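Local coordinates for HD-GYP domain-containing protein (Bdellovibrio bacteriovorus, PDB 3TM8) that binds a pair of iron ions in an HD-GYP domain and probably belongs to the cyclic-di-GMP phosphodiesterase class, although its own substrate is not established, at residues Glu224-Ala227 / Leu228-His232; Asn215-Leu218 / Asp219-Ser222; Asp288-Ile291 / Thr292-Val296; Leu202-Tyr205 / Gly206-His209. All coordinates share one frame; numbering follows the deposited sequence.

Interaction 1. Residues Glu224-Ala227 / Leu228-His232. With FE (Fe (III) ion), chain E; PO4 (phosphate ion), chain C.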
loop_
_atom_site.group_PDB
_atom_site.type_symbol
_atom_site.label_atom_id
_atom_site.label_comp_id
_atom_site.label_asym_id
_atom_site.label_seq_id
_atom_site.Cartn_x
_atom_site.Cartn_y
_atom_site.Cartn_z
ATOM N N GLU A 224 1.048 -23.419 12.588
ATOM C CA GLU A 224 -0.221 -22.727 12.769
ATOM C C GLU A 224 -0.254 -21.378 12.048
ATOM O O GLU A 224 -1.249 -21.022 11.406
ATOM C CB GLU A 224 -0.512 -22.528 14.258
ATOM C CG GLU A 224 -0.783 -23.817 15.024
ATOM C CD GLU A 224 0.482 -24.491 15.545
ATOM O OE1 GLU A 224 1.595 -23.997 15.271
ATOM O OE2 GLU A 224 0.356 -25.521 16.238
ATOM N N ASP A 225 0.833 -20.622 12.163
ATOM C CA ASP A 225 0.904 -19.316 11.517
ATOM C C ASP A 225 0.910 -19.461 10.000
ATOM O O ASP A 225 0.251 -18.699 9.289
ATOM C CB ASP A 225 2.141 -18.547 11.986
ATOM C CG ASP A 225 1.893 -17.762 13.261
ATOM O OD1 ASP A 225 0.802 -17.907 13.852
ATOM O OD2 ASP A 225 2.793 -16.999 13.670
ATOM N N LEU A 226 1.656 -20.437 9.498
ATOM C CA LEU A 226 1.726 -20.645 8.058
ATOM C C LEU A 226 0.372 -21.048 7.498
ATOM O O LEU A 226 -0.032 -20.599 6.423
ATOM C CB LEU A 226 2.764 -21.704 7.708
ATOM C CG LEU A 226 2.961 -21.952 6.211
ATOM C CD1 LEU A 226 3.453 -20.692 5.514
ATOM C CD2 LEU A 226 3.925 -23.112 5.997
ATOM N N ALA A 227 -0.332 -21.906 8.228
ATOM C CA ALA A 227 -1.646 -22.355 7.798
ATOM C C ALA A 227 -2.595 -21.165 7.712
ATOM O O ALA A 227 -3.379 -21.046 6.769
ATOM C CB ALA A 227 -2.186 -23.410 8.756
ATOM N N LEU A 228 -2.527 -20.284 8.702
ATOM C CA LEU A 228 -3.360 -19.088 8.700
ATOM C C LEU A 228 -2.991 -18.209 7.504
ATOM O O LEU A 228 -3.855 -17.760 6.762
ATOM C CB LEU A 228 -3.195 -18.320 10.012
ATOM C CG LEU A 228 -4.039 -17.059 10.201
ATOM C CD1 LEU A 228 -5.523 -17.352 10.007
ATOM C CD2 LEU A 228 -3.774 -16.467 11.577
ATOM N N TRP A 229 -1.697 -17.987 7.311
ATOM C CA TRP A 229 -1.221 -17.195 6.184
ATOM C C TRP A 229 -1.753 -17.717 4.835
ATOM O O TRP A 229 -2.199 -16.934 3.991
ATOM C CB TRP A 229 0.315 -17.145 6.196
ATOM C CG TRP A 229 0.886 -16.295 5.109
ATOM C CD1 TRP A 229 1.202 -14.963 5.182
ATOM C CD2 TRP A 229 1.206 -16.710 3.779
ATOM N NE1 TRP A 229 1.704 -14.532 3.984
ATOM C CE2 TRP A 229 1.711 -15.580 3.100
ATOM C CE3 TRP A 229 1.109 -17.925 3.094
ATOM C CZ2 TRP A 229 2.124 -15.635 1.770
ATOM C CZ3 TRP A 229 1.519 -17.979 1.775
ATOM C CH2 TRP A 229 2.019 -16.839 1.125
ATOM N N LYS A 230 -1.742 -19.033 4.638
ATOM C CA LYS A 230 -2.171 -19.579 3.351
ATOM C C LYS A 230 -3.629 -19.272 3.008
ATOM O O LYS A 230 -4.007 -19.295 1.839
ATOM C CB LYS A 230 -1.918 -21.087 3.274
ATOM C CG LYS A 230 -0.447 -21.442 3.123
ATOM C CD LYS A 230 -0.236 -22.948 3.060
ATOM C CE LYS A 230 1.243 -23.287 2.965
ATOM N NZ LYS A 230 1.483 -24.751 3.072
ATOM N N LYS A 231 -4.446 -19.009 4.023
ATOM C CA LYS A 231 -5.862 -18.716 3.798
ATOM C C LYS A 231 -6.148 -17.314 3.247
ATOM O O LYS A 231 -7.227 -17.072 2.699
ATOM C CB LYS A 231 -6.653 -18.908 5.094
ATOM C CG LYS A 231 -6.632 -20.334 5.634
ATOM C CD LYS A 231 -7.388 -20.433 6.955
ATOM C CE LYS A 231 -7.676 -21.879 7.349
ATOM N NZ LYS A 231 -6.442 -22.690 7.558
ATOM N N HIS A 232 -5.215 -16.379 3.402
ATOM C CA HIS A 232 -5.575 -14.974 3.167
ATOM C C HIS A 232 -6.040 -14.596 1.743
ATOM O O HIS A 232 -6.980 -13.812 1.598
ATOM C CB HIS A 232 -4.528 -13.992 3.733
ATOM C CG HIS A 232 -3.350 -13.753 2.842
ATOM N ND1 HIS A 232 -2.241 -14.571 2.846
ATOM C CD2 HIS A 232 -3.081 -12.756 1.966
ATOM C CE1 HIS A 232 -1.352 -14.103 1.986
ATOM N NE2 HIS A 232 -1.841 -13.008 1.432
HETATM FE FE FE E . -0.497 -11.658 0.363
HETATM P P PO4 C . 2.167 -11.379 2.145
HETATM O O1 PO4 C . 2.737 -11.749 3.490
HETATM O O2 PO4 C . 2.495 -9.957 1.757
HETATM O O3 PO4 C . 2.820 -12.231 1.031
HETATM O O4 PO4 C . 0.687 -11.693 2.108
HETATM O O HOH W 1 -4.238 -23.281 5.368
HETATM O O HOH W 2 0.790 -10.531 -0.521
#

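Interaction 2. Residues Asn215-Leu218 / Asp219-Ser222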
loop_
_atom_site.group_PDB
_atom_site.type_symbol
_atom_site.label_atom_id
_atom_site.label_comp_id
_atom_site.label_asym_id
_atom_site.label_seq_id
_atom_site.Cartn_x
_atom_site.Cartn_y
_atom_site.Cartn_z
ATOM N N ASN A 215 5.352 -9.776 10.054
ATOM C CA ASN A 215 6.751 -9.388 10.097
ATOM C C ASN A 215 7.634 -10.536 10.582
ATOM O O ASN A 215 8.337 -10.423 11.590
ATOM C CB ASN A 215 6.902 -8.147 10.981
ATOM C CG ASN A 215 8.279 -7.519 10.893
ATOM O OD1 ASN A 215 8.828 -7.064 11.901
ATOM N ND2 ASN A 215 8.843 -7.488 9.696
ATOM N N GLN A 216 7.573 -11.651 9.860
ATOM C CA GLN A 216 8.424 -12.805 10.124
ATOM C C GLN A 216 8.564 -13.586 8.817
ATOM O O GLN A 216 7.697 -13.495 7.946
ATOM C CB GLN A 216 7.822 -13.679 11.221
ATOM C CG GLN A 216 6.478 -14.279 10.865
ATOM C CD GLN A 216 5.881 -15.104 11.997
ATOM O OE1 GLN A 216 6.552 -15.954 12.584
ATOM N NE2 GLN A 216 4.613 -14.865 12.297
ATOM N N PRO A 217 9.662 -14.339 8.661
ATOM C CA PRO A 217 9.824 -15.117 7.427
ATOM C C PRO A 217 8.811 -16.255 7.326
ATOM O O PRO A 217 8.586 -16.956 8.318
ATOM C CB PRO A 217 11.251 -15.672 7.540
ATOM C CG PRO A 217 11.937 -14.768 8.529
ATOM C CD PRO A 217 10.865 -14.390 9.511
ATOM N N LEU A 218 8.208 -16.434 6.150
ATOM C CA LEU A 218 7.240 -17.514 5.944
ATOM C C LEU A 218 7.820 -18.877 6.303
ATOM O O LEU A 218 7.139 -19.711 6.896
ATOM C CB LEU A 218 6.733 -17.552 4.498
ATOM C CG LEU A 218 5.939 -16.332 4.036
ATOM C CD1 LEU A 218 5.451 -16.529 2.607
ATOM C CD2 LEU A 218 4.771 -16.042 4.970
ATOM N N ASP A 219 9.080 -19.102 5.948
ATOM C CA ASP A 219 9.678 -20.422 6.120
ATOM C C ASP A 219 10.115 -20.743 7.547
ATOM O O ASP A 219 10.587 -21.846 7.821
ATOM C CB ASP A 219 10.821 -20.636 5.122
ATOM C CG ASP A 219 10.317 -20.799 3.700
ATOM O OD1 ASP A 219 9.192 -21.318 3.533
ATOM O OD2 ASP A 219 11.033 -20.407 2.755
ATOM N N SER A 220 9.955 -19.792 8.458
ATOM C CA SER A 220 10.193 -20.069 9.872
ATOM C C SER A 220 8.949 -19.823 10.734
ATOM O O SER A 220 9.003 -19.927 11.955
ATOM C CB SER A 220 11.414 -19.304 10.397
ATOM O OG SER A 220 11.398 -17.952 9.989
ATOM N N MET A 221 7.822 -19.516 10.097
ATOM C CA MET A 221 6.557 -19.437 10.815
ATOM C C MET A 221 6.201 -20.775 11.434
ATOM O O MET A 221 6.509 -21.827 10.877
ATOM C CB MET A 221 5.424 -19.046 9.873
ATOM C CG MET A 221 5.309 -17.568 9.621
ATOM S SD MET A 221 3.923 -17.205 8.527
ATOM C CE MET A 221 4.081 -15.426 8.405
ATOM N N SER A 222 5.528 -20.736 12.579
ATOM C CA SER A 222 4.972 -21.949 13.157
ATOM C C SER A 222 4.005 -22.560 12.150
ATOM O O SER A 222 3.460 -21.850 11.302
ATOM C CB SER A 222 4.222 -21.628 14.448
ATOM O OG SER A 222 3.062 -20.863 14.165
HETATM O O HOH W 3 5.282 -18.134 13.804
HETATM O O HOH W 4 6.876 -22.245 8.143
#

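Interaction 3. Residues Asp288-Ile291 / Thr292-Val296. With PO4 (phosphate ion), chain C.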
loop_
_atom_site.group_PDB
_atom_site.type_symbol
_atom_site.label_atom_id
_atom_site.label_comp_id
_atom_site.label_asym_id
_atom_site.label_seq_id
_atom_site.Cartn_x
_atom_site.Cartn_y
_atom_site.Cartn_z
ATOM N N ASP A 288 8.726 -7.281 -2.039
ATOM C CA ASP A 288 8.529 -6.459 -0.849
ATOM C C ASP A 288 8.376 -7.300 0.409
ATOM O O ASP A 288 8.775 -6.861 1.487
ATOM C CB ASP A 288 7.361 -5.480 -0.957
ATOM C CG ASP A 288 7.362 -4.472 0.185
ATOM O OD1 ASP A 288 8.428 -3.875 0.431
ATOM O OD2 ASP A 288 6.323 -4.289 0.856
ATOM N N ARG A 289 7.803 -8.498 0.301
ATOM C CA ARG A 289 7.748 -9.353 1.486
ATOM C C ARG A 289 9.169 -9.610 1.986
ATOM O O ARG A 289 9.434 -9.497 3.178
ATOM C CB ARG A 289 6.992 -10.666 1.268
ATOM C CG ARG A 289 7.455 -11.790 2.207
ATOM C CD ARG A 289 6.409 -12.877 2.413
ATOM N NE ARG A 289 5.410 -12.492 3.403
ATOM C CZ ARG A 289 5.605 -12.487 4.720
ATOM N NH1 ARG A 289 6.777 -12.850 5.230
ATOM N NH2 ARG A 289 4.622 -12.102 5.526
ATOM N N LEU A 290 10.084 -9.944 1.082
ATOM C CA LEU A 290 11.461 -10.197 1.497
ATOM C C LEU A 290 12.061 -8.972 2.166
ATOM O O LEU A 290 12.668 -9.064 3.233
ATOM C CB LEU A 290 12.346 -10.630 0.317
ATOM C CG LEU A 290 12.021 -12.008 -0.257
ATOM C CD1 LEU A 290 13.033 -12.384 -1.341
ATOM C CD2 LEU A 290 11.983 -13.066 0.840
ATOM N N ILE A 291 11.880 -7.818 1.536
ATOM C CA ILE A 291 12.536 -6.607 1.993
ATOM C C ILE A 291 11.909 -6.045 3.272
ATOM O O ILE A 291 12.618 -5.712 4.227
ATOM C CB ILE A 291 12.542 -5.560 0.879
ATOM C CG1 ILE A 291 13.438 -6.042 -0.265
ATOM C CG2 ILE A 291 12.996 -4.210 1.413
ATOM C CD1 ILE A 291 13.217 -5.317 -1.574
ATOM N N THR A 292 10.582 -5.980 3.302
ATOM C CA THR A 292 9.863 -5.353 4.410
ATOM C C THR A 292 9.509 -6.306 5.555
ATOM O O THR A 292 9.638 -5.937 6.723
ATOM C CB THR A 292 8.609 -4.637 3.892
ATOM O OG1 THR A 292 9.024 -3.537 3.068
ATOM C CG2 THR A 292 7.753 -4.104 5.044
ATOM N N PHE A 293 9.079 -7.526 5.238
ATOM C CA PHE A 293 8.639 -8.461 6.276
ATOM C C PHE A 293 9.719 -9.457 6.702
ATOM O O PHE A 293 9.585 -10.073 7.751
ATOM C CB PHE A 293 7.399 -9.254 5.838
ATOM C CG PHE A 293 6.169 -8.421 5.599
ATOM C CD1 PHE A 293 5.800 -7.405 6.473
ATOM C CD2 PHE A 293 5.352 -8.699 4.513
ATOM C CE1 PHE A 293 4.645 -6.655 6.243
ATOM C CE2 PHE A 293 4.199 -7.961 4.278
ATOM C CZ PHE A 293 3.845 -6.939 5.143
ATOM N N GLU A 294 10.766 -9.635 5.898
ATOM C CA GLU A 294 11.760 -10.669 6.201
ATOM C C GLU A 294 13.178 -10.119 6.373
ATOM O O GLU A 294 14.116 -10.876 6.612
ATOM C CB GLU A 294 11.705 -11.801 5.154
ATOM C CG GLU A 294 10.290 -12.379 5.005
ATOM C CD GLU A 294 10.216 -13.740 4.319
ATOM O OE1 GLU A 294 11.273 -14.345 4.041
ATOM O OE2 GLU A 294 9.080 -14.216 4.087
ATOM N N GLY A 295 13.324 -8.801 6.279
ATOM C CA GLY A 295 14.600 -8.153 6.539
ATOM C C GLY A 295 15.705 -8.439 5.533
ATOM O O GLY A 295 16.886 -8.272 5.832
ATOM N N VAL A 296 15.332 -8.851 4.327
ATOM C CA VAL A 296 16.326 -9.130 3.299
ATOM C C VAL A 296 16.804 -7.825 2.661
ATOM O O VAL A 296 15.987 -7.011 2.239
ATOM C CB VAL A 296 15.743 -10.047 2.208
ATOM C CG1 VAL A 296 16.752 -10.264 1.083
ATOM C CG2 VAL A 296 15.292 -11.375 2.813
HETATM P P PO4 C . 2.167 -11.379 2.145
HETATM O O1 PO4 C . 2.737 -11.749 3.490
HETATM O O2 PO4 C . 2.495 -9.957 1.757
HETATM O O3 PO4 C . 2.820 -12.231 1.031
HETATM O O4 PO4 C . 0.687 -11.693 2.108
HETATM O O HOH W 5 15.301 -5.032 4.032
HETATM O O HOH W 6 12.495 -5.557 6.959
#

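Interaction 4. Residues Leu202-Tyr205 / Gly206-His209. With FE (Fe (III) ion), chain D; FE (Fe (III) ion), chain E; PO4 (phosphate ion), chain C.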
loop_
_atom_site.group_PDB
_atom_site.type_symbol
_atom_site.label_atom_id
_atom_site.label_comp_id
_atom_site.label_asym_id
_atom_site.label_seq_id
_atom_site.Cartn_x
_atom_site.Cartn_y
_atom_site.Cartn_z
ATOM N N LEU A 202 -4.908 -3.120 -2.854
ATOM C CA LEU A 202 -5.846 -3.861 -2.026
ATOM C C LEU A 202 -5.476 -5.327 -1.830
ATOM O O LEU A 202 -6.236 -6.067 -1.204
ATOM C CB LEU A 202 -7.245 -3.767 -2.633
ATOM C CG LEU A 202 -7.829 -2.360 -2.836
ATOM C CD1 LEU A 202 -9.171 -2.451 -3.550
ATOM C CD2 LEU A 202 -7.972 -1.627 -1.498
ATOM N N HIS A 203 -4.318 -5.743 -2.347
ATOM C CA HIS A 203 -4.072 -7.170 -2.535
ATOM C C HIS A 203 -4.173 -7.989 -1.254
ATOM O O HIS A 203 -4.622 -9.136 -1.288
ATOM C CB HIS A 203 -2.749 -7.443 -3.270
ATOM C CG HIS A 203 -1.525 -7.345 -2.412
ATOM N ND1 HIS A 203 -0.891 -6.150 -2.133
ATOM C CD2 HIS A 203 -0.813 -8.306 -1.773
ATOM C CE1 HIS A 203 0.160 -6.383 -1.364
ATOM N NE2 HIS A 203 0.236 -7.684 -1.142
ATOM N N ASP A 204 -3.762 -7.405 -0.128
ATOM C CA ASP A 204 -3.695 -8.135 1.138
ATOM C C ASP A 204 -4.887 -7.895 2.047
ATOM O O ASP A 204 -4.796 -8.034 3.270
ATOM C CB ASP A 204 -2.371 -7.855 1.850
ATOM C CG ASP A 204 -1.283 -8.844 1.456
ATOM O OD1 ASP A 204 -1.637 -9.952 0.992
ATOM O OD2 ASP A 204 -0.083 -8.515 1.609
ATOM N N TYR A 205 -6.024 -7.575 1.442
ATOM C CA TYR A 205 -7.268 -7.433 2.187
ATOM C C TYR A 205 -7.531 -8.626 3.120
ATOM O O TYR A 205 -8.062 -8.463 4.224
ATOM C CB TYR A 205 -8.431 -7.245 1.214
ATOM C CG TYR A 205 -9.782 -7.195 1.882
ATOM C CD1 TYR A 205 -10.022 -6.351 2.965
ATOM C CD2 TYR A 205 -10.817 -8.001 1.435
ATOM C CE1 TYR A 205 -11.275 -6.308 3.572
ATOM C CE2 TYR A 205 -12.053 -7.975 2.036
ATOM C CZ TYR A 205 -12.280 -7.131 3.101
ATOM O OH TYR A 205 -13.524 -7.128 3.675
ATOM N N GLY A 206 -7.146 -9.826 2.690
ATOM C CA GLY A 206 -7.348 -11.012 3.504
ATOM C C GLY A 206 -6.652 -10.986 4.854
ATOM O O GLY A 206 -7.037 -11.738 5.761
ATOM N N HIS A 207 -5.620 -10.156 4.989
ATOM C CA HIS A 207 -4.908 -10.035 6.264
ATOM C C HIS A 207 -5.543 -9.006 7.203
ATOM O O HIS A 207 -5.082 -8.852 8.325
ATOM C CB HIS A 207 -3.444 -9.603 6.074
ATOM C CG HIS A 207 -2.545 -10.631 5.455
ATOM N ND1 HIS A 207 -2.463 -11.937 5.896
ATOM C CD2 HIS A 207 -1.614 -10.506 4.479
ATOM C CE1 HIS A 207 -1.553 -12.580 5.184
ATOM N NE2 HIS A 207 -1.016 -11.733 4.323
ATOM N N HIS A 208 -6.542 -8.262 6.737
ATOM C CA HIS A 208 -7.094 -7.178 7.549
ATOM C C HIS A 208 -7.661 -7.742 8.843
ATOM O O HIS A 208 -8.494 -8.646 8.816
ATOM C CB HIS A 208 -8.159 -6.431 6.757
ATOM C CG HIS A 208 -8.768 -5.276 7.480
ATOM N ND1 HIS A 208 -8.063 -4.137 7.807
ATOM C CD2 HIS A 208 -10.035 -5.068 7.896
ATOM C CE1 HIS A 208 -8.870 -3.284 8.413
ATOM N NE2 HIS A 208 -10.075 -3.823 8.473
ATOM N N HIS A 209 -7.197 -7.195 9.969
ATOM C CA HIS A 209 -7.561 -7.652 11.316
ATOM C C HIS A 209 -7.287 -9.129 11.582
ATOM O O HIS A 209 -7.969 -9.766 12.385
ATOM C CB HIS A 209 -8.987 -7.236 11.675
ATOM C CG HIS A 209 -9.083 -5.808 12.109
ATOM N ND1 HIS A 209 -9.942 -5.381 13.095
ATOM C CD2 HIS A 209 -8.390 -4.713 11.714
ATOM C CE1 HIS A 209 -9.798 -4.079 13.271
ATOM N NE2 HIS A 209 -8.860 -3.650 12.447
HETATM FE FE FE D . 1.512 -8.890 0.301
HETATM FE FE FE E . -0.497 -11.658 0.363
HETATM P P PO4 C . 2.167 -11.379 2.145
HETATM O O1 PO4 C . 2.737 -11.749 3.490
HETATM O O2 PO4 C . 2.495 -9.957 1.757
HETATM O O3 PO4 C . 2.820 -12.231 1.031
HETATM O O4 PO4 C . 0.687 -11.693 2.108
HETATM O O HOH W 7 -5.836 -10.909 0.392
HETATM O O HOH W 2 0.790 -10.531 -0.521
#

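Interaction 1. Residues Glu224-Ala227 / Leu228-His232
L226 sets its CG anti to its own N (chi1 -177°), and K230, one turn further along the helix, places its CG beside the backbone N and then runs fully extended; these torsions bring the two chains together. The lysine crosses the leucine at a slant, with K230 CE 3.9 Å from L226 CG. The backbone carries the usual i to i+4 bonds of a helix: L228 N to E224 O, W229 N to D225 O, and K230 N to L226 O at 2.9 Å. L226 CD1 also makes a looser apolar contact with CE3 of the W229 indole. K231 bends at its last torsion, and one water links its NZ to the carbonyl O of A227. W229 and H232 form the iron-facing end. W229 NE1 donates almost straight (176°) to phosphate O1 at 3.0 Å, the oxygen lying at the edge of the indole. H232 ND1 gives its hydrogen to W229 O at 2.6 Å, in the carbonyl plane, which fixes the rotation of the imidazole and directs NE2 at the iron, 2.2 Å away. W229 thus serves as second shell to H232 through its backbone and meets the phosphate through its side chain. The segment lies near the start of helix 223-240, where Q216 of the preceding loop holds the D225 carboxylate and the H207 ring, from the turn after helix 190-202, stacks on H232.

Interaction 2. Residues Asn215-Leu218 / Asp219-Ser222
M221 and L218 lie side by side and point the same way, with M221 CE 3.6 Å from L218 CD2 and the sulfur slightly farther from the same methyl. M221 is extended beyond CG (chi2 -179°, chi3 -179°), so its thioether runs straight alongside the leucine branch. Q216 crosses this chain at about a right angle: its amide carbon CD rests 3.5 Å from M221 CG, and its CG approaches M221 CE as closely as the leucine methyl does. The methionine is therefore touched by an apolar branch and by the stem and amide of a glutamine. The glutamine's amide nitrogen NE2 is held from outside the turn, by N213 O among others, while a water joins OE1 to S222 N. The backbone here makes a short 3-10 turn leading to the N-cap of helix 223-240, where the S222 hydroxyl caps D225 N. Within the turn S220 N donates to P217 O at 3.2 Å and M221 N to L218 O at 3.3 Å. S220 OG sits over the proline ring, 3.3 Å from P217 CB, and adds a weak bond to P217 O. A second water donates to both L218 O and M221 O, each 2.8 Å away. Beyond the turn, L218 N bonds to E294 OE2, and P217 packs against the same glutamate.

Interaction 3. Residues Asp288-Ile291 / Thr292-Val296
The C-terminal part of helix 276-293, the helix that supplies the iron ligand N285, widens into a pi-type turn here, beside the di-iron site of the HD-GYP domain. R289 faces the site. Its NE and NH2 both donate to phosphate O1, each at 2.8 Å, so the ion meets the edge of the guanidinium. NH1 makes a salt bridge to E294 OE2, 2.9 Å away, close to the guanidinium plane and on the anti lone pair of the carboxylate. F293 CD2 sits over one face of the guanidinium near its rim, 3.6 Å from R289 NH2, the two planes 36° apart. With L214 O and Q216 O as further acceptors, the group is fixed in rotation. Farther along, L290 O takes a hydrogen from V296 N at 2.9 Å and a weak one from E294 N, while G295, at positive phi, turns the chain. L290 CB meets V296 CB, and L290 packs on helix 301-308. On another side D288 swings its carboxylate anti to the backbone N (chi1 -169°), bringing it to T292 as well as to H170, an iron ligand whose ND1 bonds to D288 OD2. T292 OG1 donates to D288 OD1 at 2.7 Å on its syn side, 35° out of the carboxylate plane.

Interaction 4. Residues Leu202-Tyr205 / Gly206-His209
The HD signature of the domain, H203 and D204, lies in the turn that follows helix 190-202 and feeds both irons of the site. H203 NE2 binds one iron at 2.3 Å. D204 bridges the pair, OD2 on that same iron and OD1 on the other, each 2.1 Å away, and a water and the phosphate also span the two metals. H170 and N285 complete the first iron, H232, H257 and E258 the second. Just beyond, a 3-10 turn brings H207 back to the site: H207 N donates to D204 O at 2.9 Å, and H208 N to Y205 O at 2.9 Å. CG of H207 sits beside its backbone N (chi1 -70°), which swings the imidazole to the aspartate, so that the D204 carboxylate carbon CG lies at the edge of the ring, 3.5 Å from CD2. Y205 packs on K239 and V240 of helix 223-240. One water joins the H203 carbonyl O to G206 N across the turn. H207 NE2 donates in the ring plane to phosphate O4, 2.8 Å away, the same oxygen that binds the second iron.

Overall arrangement
Interactions 1, 3 and 4 converge on one phosphate beside the irons. Interactions 2 and 4 share the loop between helices 190-202 and 223-240, and interaction 2 lies between 4 and 1 along the chain. Interaction 4 contributes metal ligands from a turn, interaction 1 one further ligand from helix 223-240, and interaction 3 an arginine and second-shell support without a metal bond of its own. Interactions 1 and 2 are surface contacts, though the W229-H232 end of 1 is buried and polar; 2 is mostly apolar packing and turn bonds. Interactions 3 and 4 are partly buried and more polar. Interaction 2 is hydrogen-bonded to both 1 and 3, but its nearest atoms stay about 7 Å from interaction 4.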